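Local coordinates for phosphosugar isomerase (Escherichia coli O6:H1, PDB 5UQI), which binds arabinose-5-phosphate and probably interconverts it with its ketose isomer, as a sugar-phosphate isomerase of the SIS family, at residues I49-S54 with G101-I106. Sequence-based numbering, arbitrary orientation.
Sequences IGVGKS and GETAEI. With A5P (arabinose-5-phosphate), chain B.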
loop_
_atom_site.group_PDB
_atom_site.type_symbol
_atom_site.label_atom_id
_atom_site.label_comp_id
_atom_site.label_asym_id
_atom_site.label_seq_id
_atom_site.Cartn_x
_atom_site.Cartn_y
_atom_site.Cartn_z
ATOM N N ILE A 49 -5.950 4.489 -1.749
ATOM C CA ILE A 49 -7.343 4.021 -1.726
ATOM C C ILE A 49 -7.308 2.529 -1.439
ATOM O O ILE A 49 -6.530 1.742 -2.035
ATOM C CB ILE A 49 -8.023 4.239 -3.141
ATOM C CG1 ILE A 49 -8.055 5.729 -3.448
ATOM C CG2 ILE A 49 -9.427 3.615 -3.116
ATOM C CD1 ILE A 49 -8.773 6.057 -4.792
ATOM N N GLY A 50 -8.199 2.084 -0.525
ATOM C CA GLY A 50 -8.311 0.650 -0.166
ATOM C C GLY A 50 -9.600 0.464 0.606
ATOM O O GLY A 50 -10.275 1.441 0.956
ATOM N N VAL A 51 -9.922 -0.816 0.809
ATOM C CA VAL A 51 -11.039 -1.184 1.711
ATOM C C VAL A 51 -10.602 -2.373 2.547
ATOM O O VAL A 51 -9.553 -2.991 2.261
ATOM C CB VAL A 51 -12.347 -1.566 0.946
ATOM C CG1 VAL A 51 -12.867 -0.362 0.082
ATOM C CG2 VAL A 51 -12.194 -2.855 0.150
ATOM N N GLY A 52 -11.355 -2.684 3.605
ATOM C CA GLY A 52 -10.923 -3.846 4.436
ATOM C C GLY A 52 -9.554 -3.643 5.075
ATOM O O GLY A 52 -9.168 -2.537 5.367
ATOM N N LYS A 53 -8.848 -4.763 5.280
ATOM C CA LYS A 53 -7.545 -4.648 5.969
ATOM C C LYS A 53 -6.539 -3.920 5.095
ATOM O O LYS A 53 -5.737 -3.137 5.603
ATOM C CB LYS A 53 -6.988 -6.009 6.351
ATOM C CG LYS A 53 -7.940 -6.903 7.108
ATOM C CD LYS A 53 -8.537 -6.334 8.371
ATOM C CE LYS A 53 -9.404 -7.420 9.067
ATOM N NZ LYS A 53 -10.648 -7.620 8.228
ATOM N N SER A 54 -6.654 -4.064 3.765
ATOM C CA SER A 54 -5.806 -3.262 2.848
ATOM C C SER A 54 -6.019 -1.784 3.061
ATOM O O SER A 54 -5.037 -1.008 3.001
ATOM C CB SER A 54 -6.181 -3.539 1.360
ATOM O OG SER A 54 -5.628 -4.703 1.009
ATOM N N GLY A 101 -6.426 -7.771 -6.044
ATOM C CA GLY A 101 -6.559 -6.976 -7.286
ATOM C C GLY A 101 -7.895 -7.234 -7.974
ATOM O O GLY A 101 -8.098 -6.793 -9.126
ATOM N N GLU A 102 -8.837 -7.839 -7.235
ATOM C CA GLU A 102 -10.165 -8.162 -7.779
ATOM C C GLU A 102 -11.308 -7.598 -6.942
ATOM O O GLU A 102 -12.483 -7.806 -7.280
ATOM C CB GLU A 102 -10.327 -9.680 -7.917
ATOM C CG GLU A 102 -9.285 -10.371 -8.839
ATOM C CD GLU A 102 -9.328 -9.905 -10.278
ATOM O OE1 GLU A 102 -10.383 -9.371 -10.711
ATOM O OE2 GLU A 102 -8.257 -10.044 -10.986
ATOM N N THR A 103 -10.969 -6.871 -5.851
ATOM C CA THR A 103 -12.021 -6.452 -4.910
ATOM C C THR A 103 -12.993 -5.561 -5.622
ATOM O O THR A 103 -12.584 -4.563 -6.160
ATOM C CB THR A 103 -11.300 -5.660 -3.781
ATOM O OG1 THR A 103 -10.298 -6.515 -3.263
ATOM C CG2 THR A 103 -12.298 -5.228 -2.671
ATOM N N ALA A 104 -14.288 -5.911 -5.584
ATOM C CA ALA A 104 -15.313 -5.182 -6.351
ATOM C C ALA A 104 -15.329 -3.700 -6.040
ATOM O O ALA A 104 -15.393 -2.851 -6.918
ATOM C CB ALA A 104 -16.694 -5.771 -6.129
ATOM N N GLU A 105 -15.219 -3.381 -4.738
ATOM C CA GLU A 105 -15.267 -1.968 -4.371
ATOM C C GLU A 105 -14.123 -1.149 -4.957
ATOM O O GLU A 105 -14.302 0.038 -5.256
ATOM C CB GLU A 105 -15.257 -1.846 -2.806
ATOM C CG GLU A 105 -16.483 -2.455 -2.134
ATOM C CD GLU A 105 -16.278 -3.900 -1.704
ATOM O OE1 GLU A 105 -15.462 -4.661 -2.338
ATOM O OE2 GLU A 105 -17.003 -4.332 -0.799
ATOM N N ILE A 106 -12.942 -1.734 -5.124
ATOM C CA ILE A 106 -11.836 -0.998 -5.646
ATOM C C ILE A 106 -11.957 -0.899 -7.161
ATOM O O ILE A 106 -11.709 0.155 -7.701
ATOM C CB ILE A 106 -10.479 -1.654 -5.248
ATOM C CG1 ILE A 106 -10.366 -1.791 -3.734
ATOM C CG2 ILE A 106 -9.300 -0.895 -5.827
ATOM C CD1 ILE A 106 -10.344 -0.398 -3.052
HETATM C C1 A5P B . -10.855 -9.112 4.218
HETATM O O1 A5P B . -10.011 -9.805 4.606
HETATM C C2 A5P B . -10.529 -7.695 4.090
HETATM O O2 A5P B . -10.112 -7.085 5.270
HETATM C C3 A5P B . -9.566 -7.698 2.982
HETATM O O3 A5P B . -8.421 -6.863 3.198
HETATM C C4 A5P B . -10.590 -7.162 2.016
HETATM O O4 A5P B . -11.488 -8.192 1.640
HETATM C C5 A5P B . -9.973 -6.550 0.796
HETATM O O5 A5P B . -9.320 -7.540 0.093
HETATM P P A5P B . -8.229 -7.010 -0.945
HETATM O O1P A5P B . -6.943 -6.620 -0.195
HETATM O O2P A5P B . -8.009 -8.320 -1.869
HETATM O O3P A5P B . -8.765 -5.832 -1.585
#
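V51 faces T103, E105 and I106 with both methyls, CG1 and CG2 taking different partners. From CB, which points at the 101-106 segment, CG1 runs anti to the carbonyl carbon (chi1 -61°) and meets both I106 CD1 and E105 CB, the former at 4.0 Å. CG2 takes the other direction and lies 3.7 Å from T103 CG2, methyl against methyl. E105 touches V51 only through CB, the two side chains standing roughly perpendicular. I106 reaches in with its tip: CD1 rests 3.7 Å from G50 CA, on the bare backbone of a residue without a side chain, and brushes I49 CG2 at 4.1 Å. The side chains of I49 and I106 lie alongside each other, pointing opposite ways, and both continue onto strand 93-97, I49 at V94 and I106 at L96.

Beside this apolar seam the two segments share the sugar phosphate. T103 turns its hydroxyl to the ligand and its methyl to V51; the 2.4 Å between T103 OG1 and A5P O3P is too short to be taken at face value, and OG1 also bonds S98 OG. S54 OG donates to A5P O1P over 2.6 Å, and hydroxyls from both segments thus face the phosphate; S98 OG and the backbone N of N99 and S100 also bond the ligand. At the sugar end K53 N makes a weak bond to A5P O3 (3.0 Å). A loop following strand 46-50 and leading into helix 52-67, opposed by a serine- and threonine-rich loop after strand 93-97, forms the sugar-phosphate pocket characteristic of the SIS domain's parallel α/β fold.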